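Local structure of class I phosphodiesterase PDEB1 (2R8Q) at residues Asn85-Cys90 / Ile183-Ala189; Tyr64-Trp68 / Glu80-Leu84; Leu72-Cys78 / Glu127-Tyr131. The protein belongs to the class I cyclic nucleotide phosphodiesterases, its all-helical catalytic domain holding a zinc ion, a magnesium ion and 3-isobutyl-1-methylxanthine. The contacts are given in a common frame with arbitrary orientation. Numbering follows the deposited sequence.

Contact 1: Asn85-Cys90 / Ile183-Ala189; sequences NFILQC and ILSDPAA
How a helix and the loop that follows it can pack on the side of another helix is illustrated by I183, F86 and Q89. The 85-90 segment is helical throughout, within helix 80-92. In the partner, I183 and L184 are still helical, and the chain then turns back through 185-189, so that two points meet the helix: F86 and A189 have CA atoms 4.5 Å apart, Q89 and I183 6.7 Å. I183 (m, t) aims its CA-to-CB bond at the helix. I183 CG2 lies 3.8 Å from both F86 CD1 and Q89 CB, while I183 CD1 reaches C90 SG at 4.1 Å. F86, in the t rotamer, sets CE1 3.7 Å from L184 CD2 and CB 3.5 Å from A189 O; V135, L138 and V139 of helix 127-139 also pack on it. Q89 (m, m) sets CG 4.1 Å from A189 CB. A water bridges Q89 NE2 (3.0 Å) to D186 OD1 (2.8 Å), and Q89 NE2 also donates to I17 O. N85 ND2 gives A188 O a 3.0 Å hydrogen bond, N85 OD1 being held by R24. D186 OD2 accepts from A188 N at 3.0 Å, an Asx turn within the loop. One amide bond and one water bridge thus accompany the apolar contacts by which helix 80-92 meets I183-L184 and the following loop, within the all-helical phosphodiesterase catalytic domain.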
ATOM      1  N   ASN A  85     -11.779 -19.674  -5.420  1.00 16.91           N
ATOM      2  CA  ASN A  85     -11.711 -18.305  -5.924  1.00 16.95           C
ATOM      3  C   ASN A  85     -10.495 -17.602  -5.331  1.00 15.99           C
ATOM      4  O   ASN A  85      -9.796 -16.867  -6.026  1.00 16.55           O
ATOM      5  CB  ASN A  85     -12.966 -17.507  -5.562  1.00 17.51           C
ATOM      6  CG  ASN A  85     -14.162 -17.865  -6.425  1.00 18.88           C
ATOM      7  OD1 ASN A  85     -14.014 -18.371  -7.541  1.00 19.13           O
ATOM      8  ND2 ASN A  85     -15.359 -17.583  -5.916  1.00 22.11           N
ATOM      9  N   PHE A  86     -10.253 -17.821  -4.041  1.00 15.75           N
ATOM     10  CA  PHE A  86      -9.107 -17.202  -3.369  1.00 14.55           C
ATOM     11  C   PHE A  86      -7.806 -17.638  -4.043  1.00 16.21           C
ATOM     12  O   PHE A  86      -6.956 -16.810  -4.372  1.00 15.35           O
ATOM     13  CB  PHE A  86      -9.089 -17.597  -1.890  1.00 15.96           C
ATOM     14  CG  PHE A  86      -7.856 -17.149  -1.152  1.00 14.86           C
ATOM     15  CD1 PHE A  86      -7.695 -15.813  -0.787  1.00 15.83           C
ATOM     16  CD2 PHE A  86      -6.861 -18.062  -0.824  1.00 14.75           C
ATOM     17  CE1 PHE A  86      -6.556 -15.397  -0.104  1.00 15.87           C
ATOM     18  CE2 PHE A  86      -5.716 -17.657  -0.139  1.00 14.58           C
ATOM     19  CZ  PHE A  86      -5.567 -16.324   0.220  1.00 14.87           C
ATOM     20  N   ILE A  87      -7.655 -18.939  -4.261  1.00 15.23           N
ATOM     21  CA  ILE A  87      -6.453 -19.459  -4.905  1.00 15.03           C
ATOM     22  C   ILE A  87      -6.269 -18.811  -6.281  1.00 14.33           C
ATOM     23  O   ILE A  87      -5.167 -18.390  -6.635  1.00 14.31           O
ATOM     24  CB  ILE A  87      -6.539 -20.991  -5.056  1.00 15.77           C
ATOM     25  CG1 ILE A  87      -6.537 -21.639  -3.670  1.00 16.23           C
ATOM     26  CG2 ILE A  87      -5.378 -21.508  -5.900  1.00 17.53           C
ATOM     27  CD1 ILE A  87      -6.871 -23.121  -3.679  1.00 17.94           C
ATOM     28  N   LEU A  88      -7.351 -18.702  -7.046  1.00 14.83           N
ATOM     29  CA  LEU A  88      -7.265 -18.109  -8.379  1.00 15.33           C
ATOM     30  C   LEU A  88      -7.031 -16.602  -8.360  1.00 15.41           C
ATOM     31  O   LEU A  88      -6.396 -16.065  -9.265  1.00 15.63           O
ATOM     32  CB  LEU A  88      -8.524 -18.437  -9.187  1.00 16.53           C
ATOM     33  CG  LEU A  88      -8.676 -19.922  -9.533  1.00 17.29           C
ATOM     34  CD1 LEU A  88     -10.022 -20.160 -10.197  1.00 19.62           C
ATOM     35  CD2 LEU A  88      -7.536 -20.350 -10.455  1.00 21.35           C
ATOM     36  N   GLN A  89      -7.548 -15.916  -7.341  1.00 16.04           N
ATOM     37  CA  GLN A  89      -7.334 -14.478  -7.237  1.00 15.53           C
ATOM     38  C   GLN A  89      -5.863 -14.247  -6.895  1.00 15.87           C
ATOM     39  O   GLN A  89      -5.258 -13.275  -7.345  1.00 16.68           O
ATOM     40  CB  GLN A  89      -8.241 -13.865  -6.162  1.00 16.30           C
ATOM     41  CG  GLN A  89      -9.716 -13.773  -6.576  1.00 17.76           C
ATOM     42  CD  GLN A  89      -9.984 -12.698  -7.623  1.00 20.56           C
ATOM     43  OE1 GLN A  89      -9.060 -12.103  -8.179  1.00 21.79           O
ATOM     44  NE2 GLN A  89     -11.264 -12.449  -7.901  1.00 20.01           N
ATOM     45  N   CYS A  90      -5.286 -15.147  -6.101  1.00 15.94           N
ATOM     46  CA  CYS A  90      -3.870 -15.035  -5.757  1.00 15.72           C
ATOM     47  C   CYS A  90      -3.037 -15.281  -7.018  1.00 14.62           C
ATOM     48  O   CYS A  90      -2.129 -14.512  -7.343  1.00 13.79           O
ATOM     49  CB  CYS A  90      -3.481 -16.064  -4.687  1.00 14.28           C
ATOM     50  SG  CYS A  90      -4.016 -15.684  -2.991  1.00 15.87           S
ATOM     51  N   ILE A 183      -7.590  -8.760  -1.957  1.00 17.54           N
ATOM     52  CA  ILE A 183      -8.206 -10.022  -2.350  1.00 17.93           C
ATOM     53  C   ILE A 183      -9.274 -10.477  -1.355  1.00 18.63           C
ATOM     54  O   ILE A 183     -10.382 -10.849  -1.745  1.00 18.74           O
ATOM     55  CB  ILE A 183      -7.142 -11.141  -2.473  1.00 17.40           C
ATOM     56  CG1 ILE A 183      -6.219 -10.847  -3.657  1.00 19.76           C
ATOM     57  CG2 ILE A 183      -7.818 -12.494  -2.630  1.00 19.02           C
ATOM     58  CD1 ILE A 183      -5.027 -11.792  -3.755  1.00 20.27           C
ATOM     59  N   LEU A 184      -8.934 -10.439  -0.070  1.00 19.15           N
ATOM     60  CA  LEU A 184      -9.844 -10.868   0.984  1.00 19.00           C
ATOM     61  C   LEU A 184     -11.051  -9.963   1.196  1.00 19.00           C
ATOM     62  O   LEU A 184     -12.011 -10.359   1.856  1.00 20.25           O
ATOM     63  CB  LEU A 184      -9.076 -11.020   2.301  1.00 19.85           C
ATOM     64  CG  LEU A 184      -8.033 -12.137   2.277  1.00 18.51           C
ATOM     65  CD1 LEU A 184      -7.124 -12.035   3.494  1.00 21.24           C
ATOM     66  CD2 LEU A 184      -8.740 -13.489   2.228  1.00 20.47           C
ATOM     67  N   SER A 185     -11.009  -8.754   0.641  1.00 19.73           N
ATOM     68  CA  SER A 185     -12.125  -7.821   0.793  1.00 20.01           C
ATOM     69  C   SER A 185     -13.303  -8.244  -0.078  1.00 22.38           C
ATOM     70  O   SER A 185     -14.411  -7.729   0.070  1.00 22.94           O
ATOM     71  CB  SER A 185     -11.696  -6.397   0.422  1.00 20.07           C
ATOM     72  OG  SER A 185     -11.474  -6.265  -0.971  1.00 21.76           O
ATOM     73  N   ASP A 186     -13.046  -9.183  -0.984  1.00 21.38           N
ATOM     74  CA  ASP A 186     -14.058  -9.710  -1.897  1.00 22.82           C
ATOM     75  C   ASP A 186     -14.771 -10.877  -1.216  1.00 22.20           C
ATOM     76  O   ASP A 186     -14.159 -11.899  -0.913  1.00 20.24           O
ATOM     77  CB  ASP A 186     -13.380 -10.192  -3.185  1.00 23.93           C
ATOM     78  CG  ASP A 186     -14.342 -10.873  -4.142  1.00 27.16           C
ATOM     79  OD1 ASP A 186     -13.855 -11.464  -5.129  1.00 29.58           O
ATOM     80  OD2 ASP A 186     -15.570 -10.820  -3.919  1.00 27.91           O
ATOM     81  N   PRO A 187     -16.082 -10.739  -0.965  1.00 22.18           N
ATOM     82  CA  PRO A 187     -16.840 -11.811  -0.313  1.00 22.48           C
ATOM     83  C   PRO A 187     -16.689 -13.162  -1.010  1.00 21.80           C
ATOM     84  O   PRO A 187     -16.719 -14.213  -0.366  1.00 22.47           O
ATOM     85  CB  PRO A 187     -18.280 -11.299  -0.373  1.00 23.94           C
ATOM     86  CG  PRO A 187     -18.110  -9.813  -0.342  1.00 26.59           C
ATOM     87  CD  PRO A 187     -16.955  -9.598  -1.286  1.00 23.96           C
ATOM     88  N   ALA A 188     -16.520 -13.126  -2.327  1.00 20.32           N
ATOM     89  CA  ALA A 188     -16.389 -14.343  -3.120  1.00 20.11           C
ATOM     90  C   ALA A 188     -15.066 -15.076  -2.928  1.00 19.91           C
ATOM     91  O   ALA A 188     -14.943 -16.245  -3.298  1.00 21.27           O
ATOM     92  CB  ALA A 188     -16.586 -14.017  -4.596  1.00 21.16           C
ATOM     93  N   ALA A 189     -14.083 -14.396  -2.348  1.00 18.48           N
ATOM     94  CA  ALA A 189     -12.769 -14.997  -2.127  1.00 18.36           C
ATOM     95  C   ALA A 189     -12.295 -14.862  -0.685  1.00 18.64           C
ATOM     96  O   ALA A 189     -11.141 -15.155  -0.376  1.00 18.09           O
ATOM     97  CB  ALA A 189     -11.746 -14.364  -3.072  1.00 18.51           C
TER
HETATM   98  O   HOH W   1     -13.275 -13.915  -6.275  1.00 24.33           O

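Contact 2: Tyr64-Trp68 / Glu80-Leu84; sequences YNLLW and EQTLL
Two helical segments, 64-68 and 80-84, cross with their N-to-C directions at 133° and their axes 10.7 Å apart at closest approach. The register pairs Y64 with L84 (CA atoms 6.3 Å apart) and W68 with E80 (7.3 Å). Y64 is t with chi2 near -88°, which carries its ring along the partner: CD2 lies 3.9 Å from L84 CB and 4.0 Å from L83 CD2, and OH lies 3.4 Å from E80 CB. L83 (t, p) points toward helix 55-68, its CD2 also meeting L67 CB at 4.1 Å and W68 CB at 4.0 Å. Such an obliquely crossing helix pair, joined through the short helix 72-75, belongs to the N-terminal part of this all-helical catalytic domain. W68, t with chi2 near -103°, lays its six-membered ring against E80, whose CG sits 3.4 Å from the centroid in a CH-pi contact over the face. E80 (m, t, chi3 near -66°) keeps its carboxylate on the same side of the indole plane as CG, where a water joins E80 OE2 (2.7 Å) to Y64 OH (2.8 Å).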
ATOM      1  N   TYR A  64      -5.567 -26.471  -3.920  1.00 16.77           N
ATOM      2  CA  TYR A  64      -6.975 -26.645  -3.576  1.00 18.68           C
ATOM      3  C   TYR A  64      -7.196 -28.009  -2.936  1.00 19.07           C
ATOM      4  O   TYR A  64      -7.894 -28.127  -1.928  1.00 17.94           O
ATOM      5  CB  TYR A  64      -7.880 -26.506  -4.807  1.00 18.48           C
ATOM      6  CG  TYR A  64      -9.340 -26.753  -4.476  1.00 21.11           C
ATOM      7  CD1 TYR A  64      -9.879 -28.041  -4.514  1.00 23.67           C
ATOM      8  CD2 TYR A  64     -10.156 -25.716  -4.027  1.00 23.19           C
ATOM      9  CE1 TYR A  64     -11.191 -28.289  -4.105  1.00 24.42           C
ATOM     10  CE2 TYR A  64     -11.469 -25.952  -3.614  1.00 24.59           C
ATOM     11  CZ  TYR A  64     -11.977 -27.240  -3.653  1.00 25.71           C
ATOM     12  OH  TYR A  64     -13.261 -27.482  -3.213  1.00 27.43           O
ATOM     13  N   ASN A  65      -6.594 -29.038  -3.520  1.00 19.11           N
ATOM     14  CA  ASN A  65      -6.735 -30.394  -2.999  1.00 19.85           C
ATOM     15  C   ASN A  65      -6.125 -30.500  -1.603  1.00 20.42           C
ATOM     16  O   ASN A  65      -6.756 -30.998  -0.666  1.00 19.76           O
ATOM     17  CB  ASN A  65      -6.038 -31.388  -3.930  1.00 22.46           C
ATOM     18  CG  ASN A  65      -6.299 -32.827  -3.542  1.00 27.29           C
ATOM     19  OD1 ASN A  65      -7.298 -33.423  -3.954  1.00 33.22           O
ATOM     20  ND2 ASN A  65      -5.412 -33.392  -2.732  1.00 26.99           N
ATOM     21  N   LEU A  66      -4.894 -30.019  -1.467  1.00 18.92           N
ATOM     22  CA  LEU A  66      -4.196 -30.082  -0.192  1.00 19.63           C
ATOM     23  C   LEU A  66      -4.937 -29.343   0.916  1.00 17.87           C
ATOM     24  O   LEU A  66      -5.143 -29.891   1.998  1.00 20.07           O
ATOM     25  CB  LEU A  66      -2.784 -29.505  -0.333  1.00 20.03           C
ATOM     26  CG  LEU A  66      -1.921 -29.544   0.933  1.00 19.90           C
ATOM     27  CD1 LEU A  66      -1.652 -30.988   1.338  1.00 21.73           C
ATOM     28  CD2 LEU A  66      -0.609 -28.818   0.672  1.00 22.17           C
ATOM     29  N   LEU A  67      -5.346 -28.108   0.644  1.00 18.31           N
ATOM     30  CA  LEU A  67      -6.038 -27.319   1.655  1.00 18.85           C
ATOM     31  C   LEU A  67      -7.453 -27.794   1.962  1.00 19.30           C
ATOM     32  O   LEU A  67      -7.822 -27.909   3.129  1.00 19.42           O
ATOM     33  CB  LEU A  67      -6.050 -25.842   1.257  1.00 19.75           C
ATOM     34  CG  LEU A  67      -4.663 -25.190   1.185  1.00 21.53           C
ATOM     35  CD1 LEU A  67      -4.827 -23.699   0.959  1.00 22.18           C
ATOM     36  CD2 LEU A  67      -3.890 -25.446   2.474  1.00 23.78           C
ATOM     37  N   TRP A  68      -8.251 -28.083   0.940  1.00 19.20           N
ATOM     38  CA  TRP A  68      -9.609 -28.535   1.222  1.00 20.98           C
ATOM     39  C   TRP A  68      -9.628 -29.872   1.951  1.00 21.30           C
ATOM     40  O   TRP A  68     -10.365 -30.047   2.925  1.00 21.33           O
ATOM     41  CB  TRP A  68     -10.443 -28.658  -0.053  1.00 20.50           C
ATOM     42  CG  TRP A  68     -11.843 -29.074   0.271  1.00 22.80           C
ATOM     43  CD1 TRP A  68     -12.390 -30.319   0.125  1.00 24.55           C
ATOM     44  CD2 TRP A  68     -12.836 -28.274   0.921  1.00 23.88           C
ATOM     45  NE1 TRP A  68     -13.660 -30.343   0.654  1.00 24.77           N
ATOM     46  CE2 TRP A  68     -13.958 -29.100   1.150  1.00 23.62           C
ATOM     47  CE3 TRP A  68     -12.884 -26.936   1.338  1.00 22.76           C
ATOM     48  CZ2 TRP A  68     -15.117 -28.634   1.779  1.00 24.39           C
ATOM     49  CZ3 TRP A  68     -14.036 -26.471   1.963  1.00 24.59           C
ATOM     50  CH2 TRP A  68     -15.136 -27.321   2.178  1.00 24.87           C
ATOM     51  N   GLU A  80     -16.162 -24.242  -0.274  1.00 23.73           N
ATOM     52  CA  GLU A  80     -15.335 -24.775  -1.353  1.00 24.34           C
ATOM     53  C   GLU A  80     -15.025 -23.769  -2.453  1.00 22.39           C
ATOM     54  O   GLU A  80     -13.863 -23.574  -2.813  1.00 20.36           O
ATOM     55  CB  GLU A  80     -16.014 -25.999  -1.974  1.00 26.77           C
ATOM     56  CG  GLU A  80     -16.065 -27.208  -1.060  1.00 33.40           C
ATOM     57  CD  GLU A  80     -16.898 -28.339  -1.631  1.00 37.69           C
ATOM     58  OE1 GLU A  80     -18.127 -28.162  -1.769  1.00 40.68           O
ATOM     59  OE2 GLU A  80     -16.323 -29.404  -1.943  1.00 40.94           O
ATOM     60  N   GLN A  81     -16.061 -23.137  -2.993  1.00 21.62           N
ATOM     61  CA  GLN A  81     -15.871 -22.169  -4.063  1.00 21.09           C
ATOM     62  C   GLN A  81     -15.112 -20.935  -3.586  1.00 19.59           C
ATOM     63  O   GLN A  81     -14.391 -20.311  -4.359  1.00 18.97           O
ATOM     64  CB  GLN A  81     -17.220 -21.760  -4.663  1.00 22.78           C
ATOM     65  CG  GLN A  81     -17.100 -20.828  -5.863  1.00 24.34           C
ATOM     66  CD  GLN A  81     -18.416 -20.647  -6.594  1.00 27.10           C
ATOM     67  OE1 GLN A  81     -18.999 -21.612  -7.080  1.00 31.24           O
ATOM     68  NE2 GLN A  81     -18.889 -19.410  -6.672  1.00 29.42           N
ATOM     69  N   THR A  82     -15.269 -20.583  -2.314  1.00 18.69           N
ATOM     70  CA  THR A  82     -14.559 -19.424  -1.786  1.00 17.38           C
ATOM     71  C   THR A  82     -13.064 -19.717  -1.803  1.00 17.54           C
ATOM     72  O   THR A  82     -12.267 -18.873  -2.214  1.00 17.43           O
ATOM     73  CB  THR A  82     -14.989 -19.109  -0.346  1.00 18.13           C
ATOM     74  OG1 THR A  82     -16.412 -18.937  -0.298  1.00 18.40           O
ATOM     75  CG2 THR A  82     -14.317 -17.833   0.136  1.00 17.95           C
ATOM     76  N   LEU A  83     -12.691 -20.911  -1.352  1.00 16.07           N
ATOM     77  CA  LEU A  83     -11.285 -21.312  -1.334  1.00 17.05           C
ATOM     78  C   LEU A  83     -10.694 -21.307  -2.744  1.00 17.10           C
ATOM     79  O   LEU A  83      -9.599 -20.787  -2.962  1.00 16.67           O
ATOM     80  CB  LEU A  83     -11.130 -22.708  -0.726  1.00 17.90           C
ATOM     81  CG  LEU A  83      -9.718 -23.303  -0.745  1.00 17.90           C
ATOM     82  CD1 LEU A  83      -8.774 -22.411   0.057  1.00 19.35           C
ATOM     83  CD2 LEU A  83      -9.740 -24.703  -0.168  1.00 19.35           C
ATOM     84  N   LEU A  84     -11.411 -21.888  -3.703  1.00 16.97           N
ATOM     85  CA  LEU A  84     -10.909 -21.934  -5.073  1.00 16.99           C
ATOM     86  C   LEU A  84     -10.781 -20.525  -5.655  1.00 17.68           C
ATOM     87  O   LEU A  84      -9.784 -20.208  -6.311  1.00 18.11           O
ATOM     88  CB  LEU A  84     -11.817 -22.809  -5.953  1.00 17.23           C
ATOM     89  CG  LEU A  84     -11.334 -23.064  -7.387  1.00 16.75           C
ATOM     90  CD1 LEU A  84      -9.896 -23.600  -7.383  1.00 18.11           C
ATOM     91  CD2 LEU A  84     -12.270 -24.061  -8.069  1.00 19.20           C
TER
HETATM   92  O   HOH W   2     -13.930 -30.226  -2.874  1.00 41.99           O

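Contact 3: Leu72-Cys78 / Glu127-Tyr131; sequences LPEKFGC and ELECY
F76 lays its ring beside that of Y131, the two planes only 18° apart but slid so far, with centroids 5.5 Å from each other, that they barely overlap; the rings touch at F76 CD2 and Y131 CD2, 3.8 Å apart. In its m rotamer F76 also brings CZ within 3.3 Å of L128 N, and L128 CD1 lies over the face of the F76 ring in a CH-pi contact, 4.1 Å from the centroid. Residues 72-75 form a short helix, F76 is the first to leave helical angles, and G77, with phi of 70°, is the C-prime residue of a Schellman motif in which C78 N bonds P73 O (2.7 Å) and G77 N bonds E74 O (3.1 Å). This helix and its Schellman turn dock on the start of helix 127-139 in the all-helical catalytic domain; the register sets L72 opposite Y131 (CA atoms 5.9 Å apart) and F76 opposite L128 (7.6 Å). Y131, t with chi2 of 52°, directs its CA-to-CB bond toward 72-78: L72 CB is 3.8 Å from Y131 CD1, P73 CG 3.9 Å from Y131 CE1, and C78 CB 3.3 Å from Y131 OH, which is hydrogen-bonded to V191 O. L72 (m, t) sends CD1 to 4.3 Å from C130 CB. K75 (t, t, m, t) reaches E127, NZ to OE2 at 2.6 Å, a hydrogen-bonded salt bridge. The chemistry is thus graded, from the buried L72, P73 and Y131, through the partly exposed F76, to one direct charged link between the exposed K75 and E127.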
ATOM      1  N   LEU A  72      -9.346 -28.083   7.283  1.00 20.03           N
ATOM      2  CA  LEU A  72      -9.285 -26.771   7.921  1.00 18.14           C
ATOM      3  C   LEU A  72     -10.267 -25.744   7.351  1.00 18.78           C
ATOM      4  O   LEU A  72     -10.930 -25.032   8.103  1.00 20.29           O
ATOM      5  CB  LEU A  72      -7.852 -26.227   7.870  1.00 18.50           C
ATOM      6  CG  LEU A  72      -6.830 -27.031   8.683  1.00 17.88           C
ATOM      7  CD1 LEU A  72      -5.423 -26.521   8.396  1.00 18.03           C
ATOM      8  CD2 LEU A  72      -7.150 -26.917  10.179  1.00 20.74           C
ATOM      9  N   PRO A  73     -10.371 -25.645   6.018  1.00 17.96           N
ATOM     10  CA  PRO A  73     -11.311 -24.668   5.460  1.00 18.65           C
ATOM     11  C   PRO A  73     -12.742 -24.896   5.952  1.00 20.75           C
ATOM     12  O   PRO A  73     -13.425 -23.958   6.358  1.00 21.48           O
ATOM     13  CB  PRO A  73     -11.176 -24.883   3.956  1.00 20.71           C
ATOM     14  CG  PRO A  73      -9.738 -25.269   3.811  1.00 19.14           C
ATOM     15  CD  PRO A  73      -9.542 -26.243   4.956  1.00 18.29           C
ATOM     16  N   GLU A  74     -13.186 -26.147   5.928  1.00 21.67           N
ATOM     17  CA  GLU A  74     -14.539 -26.470   6.368  1.00 23.15           C
ATOM     18  C   GLU A  74     -14.708 -26.205   7.857  1.00 22.40           C
ATOM     19  O   GLU A  74     -15.738 -25.688   8.288  1.00 22.45           O
ATOM     20  CB  GLU A  74     -14.868 -27.935   6.074  1.00 25.28           C
ATOM     21  CG  GLU A  74     -16.325 -28.290   6.339  1.00 30.27           C
ATOM     22  CD  GLU A  74     -16.622 -29.761   6.125  1.00 34.01           C
ATOM     23  OE1 GLU A  74     -16.335 -30.275   5.024  1.00 36.31           O
ATOM     24  OE2 GLU A  74     -17.150 -30.402   7.058  1.00 37.58           O
ATOM     25  N   LYS A  75     -13.694 -26.560   8.640  1.00 22.46           N
ATOM     26  CA  LYS A  75     -13.739 -26.361  10.083  1.00 23.29           C
ATOM     27  C   LYS A  75     -13.975 -24.894  10.425  1.00 23.50           C
ATOM     28  O   LYS A  75     -14.677 -24.570  11.386  1.00 23.80           O
ATOM     29  CB  LYS A  75     -12.429 -26.836  10.717  1.00 24.97           C
ATOM     30  CG  LYS A  75     -12.396 -26.745  12.232  1.00 29.36           C
ATOM     31  CD  LYS A  75     -11.207 -27.506  12.800  1.00 33.57           C
ATOM     32  CE  LYS A  75     -11.289 -28.988  12.446  1.00 37.13           C
ATOM     33  NZ  LYS A  75     -10.128 -29.766  12.954  1.00 38.57           N
ATOM     34  N   PHE A  76     -13.401 -24.004   9.624  1.00 21.31           N
ATOM     35  CA  PHE A  76     -13.545 -22.583   9.877  1.00 19.92           C
ATOM     36  C   PHE A  76     -14.565 -21.865   8.998  1.00 18.86           C
ATOM     37  O   PHE A  76     -14.517 -20.649   8.820  1.00 19.00           O
ATOM     38  CB  PHE A  76     -12.165 -21.930   9.816  1.00 18.63           C
ATOM     39  CG  PHE A  76     -11.252 -22.399  10.917  1.00 18.32           C
ATOM     40  CD1 PHE A  76     -11.530 -22.071  12.242  1.00 18.03           C
ATOM     41  CD2 PHE A  76     -10.172 -23.233  10.649  1.00 19.52           C
ATOM     42  CE1 PHE A  76     -10.756 -22.572  13.283  1.00 19.44           C
ATOM     43  CE2 PHE A  76      -9.386 -23.741  11.688  1.00 19.57           C
ATOM     44  CZ  PHE A  76      -9.682 -23.410  13.007  1.00 21.08           C
ATOM     45  N   GLY A  77     -15.506 -22.639   8.463  1.00 19.85           N
ATOM     46  CA  GLY A  77     -16.572 -22.072   7.657  1.00 20.29           C
ATOM     47  C   GLY A  77     -16.238 -21.505   6.295  1.00 20.81           C
ATOM     48  O   GLY A  77     -16.983 -20.674   5.774  1.00 20.74           O
ATOM     49  N   CYS A  78     -15.127 -21.937   5.711  1.00 20.33           N
ATOM     50  CA  CYS A  78     -14.759 -21.464   4.385  1.00 22.04           C
ATOM     51  C   CYS A  78     -15.390 -22.425   3.389  1.00 22.04           C
ATOM     52  O   CYS A  78     -15.176 -23.632   3.465  1.00 22.97           O
ATOM     53  CB  CYS A  78     -13.238 -21.457   4.208  1.00 21.38           C
ATOM     54  SG  CYS A  78     -12.683 -20.935   2.558  1.00 20.65           S
ATOM     55  N   GLU A 127      -5.478 -24.889  15.660  1.00 18.55           N
ATOM     56  CA  GLU A 127      -5.904 -25.247  14.311  1.00 17.82           C
ATOM     57  C   GLU A 127      -6.124 -23.987  13.478  1.00 16.71           C
ATOM     58  O   GLU A 127      -5.837 -23.969  12.283  1.00 17.50           O
ATOM     59  CB  GLU A 127      -7.184 -26.086  14.353  1.00 20.72           C
ATOM     60  CG  GLU A 127      -7.002 -27.429  15.037  1.00 25.11           C
ATOM     61  CD  GLU A 127      -8.225 -28.319  14.920  1.00 27.96           C
ATOM     62  OE1 GLU A 127      -9.340 -27.839  15.210  1.00 30.65           O
ATOM     63  OE2 GLU A 127      -8.067 -29.501  14.544  1.00 31.21           O
ATOM     64  N   LEU A 128      -6.625 -22.931  14.109  1.00 16.47           N
ATOM     65  CA  LEU A 128      -6.848 -21.677  13.400  1.00 16.33           C
ATOM     66  C   LEU A 128      -5.524 -21.123  12.880  1.00 16.53           C
ATOM     67  O   LEU A 128      -5.446 -20.638  11.752  1.00 16.59           O
ATOM     68  CB  LEU A 128      -7.514 -20.645  14.320  1.00 17.21           C
ATOM     69  CG  LEU A 128      -7.702 -19.250  13.709  1.00 19.02           C
ATOM     70  CD1 LEU A 128      -8.541 -19.345  12.445  1.00 20.42           C
ATOM     71  CD2 LEU A 128      -8.368 -18.326  14.719  1.00 20.44           C
ATOM     72  N   GLU A 129      -4.484 -21.197  13.706  1.00 15.28           N
ATOM     73  CA  GLU A 129      -3.172 -20.694  13.310  1.00 14.95           C
ATOM     74  C   GLU A 129      -2.578 -21.522  12.176  1.00 15.11           C
ATOM     75  O   GLU A 129      -1.901 -20.986  11.296  1.00 15.36           O
ATOM     76  CB  GLU A 129      -2.250 -20.650  14.532  1.00 14.97           C
ATOM     77  CG  GLU A 129      -2.758 -19.638  15.552  1.00 17.12           C
ATOM     78  CD  GLU A 129      -2.073 -19.701  16.899  1.00 18.02           C
ATOM     79  OE1 GLU A 129      -1.581 -20.781  17.292  1.00 17.51           O
ATOM     80  OE2 GLU A 129      -2.059 -18.657  17.585  1.00 18.13           O
ATOM     81  N   CYS A 130      -2.844 -22.825  12.176  1.00 15.40           N
ATOM     82  CA  CYS A 130      -2.345 -23.681  11.101  1.00 15.63           C
ATOM     83  C   CYS A 130      -3.020 -23.269   9.794  1.00 14.95           C
ATOM     84  O   CYS A 130      -2.370 -23.173   8.750  1.00 15.18           O
ATOM     85  CB  CYS A 130      -2.647 -25.151  11.394  1.00 15.35           C
ATOM     86  SG  CYS A 130      -1.627 -25.856  12.704  1.00 18.14           S
ATOM     87  N   TYR A 131      -4.326 -23.026   9.865  1.00 14.61           N
ATOM     88  CA  TYR A 131      -5.114 -22.618   8.707  1.00 14.84           C
ATOM     89  C   TYR A 131      -4.605 -21.289   8.161  1.00 14.06           C
ATOM     90  O   TYR A 131      -4.330 -21.159   6.968  1.00 15.49           O
ATOM     91  CB  TYR A 131      -6.590 -22.501   9.107  1.00 15.18           C
ATOM     92  CG  TYR A 131      -7.516 -22.019   8.014  1.00 15.28           C
ATOM     93  CD1 TYR A 131      -7.535 -22.639   6.762  1.00 17.12           C
ATOM     94  CD2 TYR A 131      -8.382 -20.952   8.232  1.00 16.01           C
ATOM     95  CE1 TYR A 131      -8.394 -22.203   5.757  1.00 16.31           C
ATOM     96  CE2 TYR A 131      -9.246 -20.508   7.232  1.00 15.92           C
ATOM     97  CZ  TYR A 131      -9.244 -21.139   5.998  1.00 17.27           C
ATOM     98  OH  TYR A 131     -10.077 -20.692   5.001  1.00 17.76           O
TER

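How the contacts relate
Each contact uses at least one segment of a single run of chain, from helix 55-68 through helix 72-75 to helix 80-92. Contacts 1 and 2 share helix 80-92 and meet where I87 CD1 lies 3.5 Å from Y64 CA; contacts 2 and 3 meet at L67 O and P73 CD, 3.0 Å apart. Contacts 1 and 3 do not touch, their nearest atoms being about 7 Å apart, yet helix 127-139, which carries a segment of contact 3, also packs on F86 and C90 of contact 1. Contacts 1 and 2 are largely buried, contact 3 only partly. Contact 1 adds an amide hydrogen bond and a water, contact 2 a water alone, and contact 3 a salt bridge between the exposed K75 and E127.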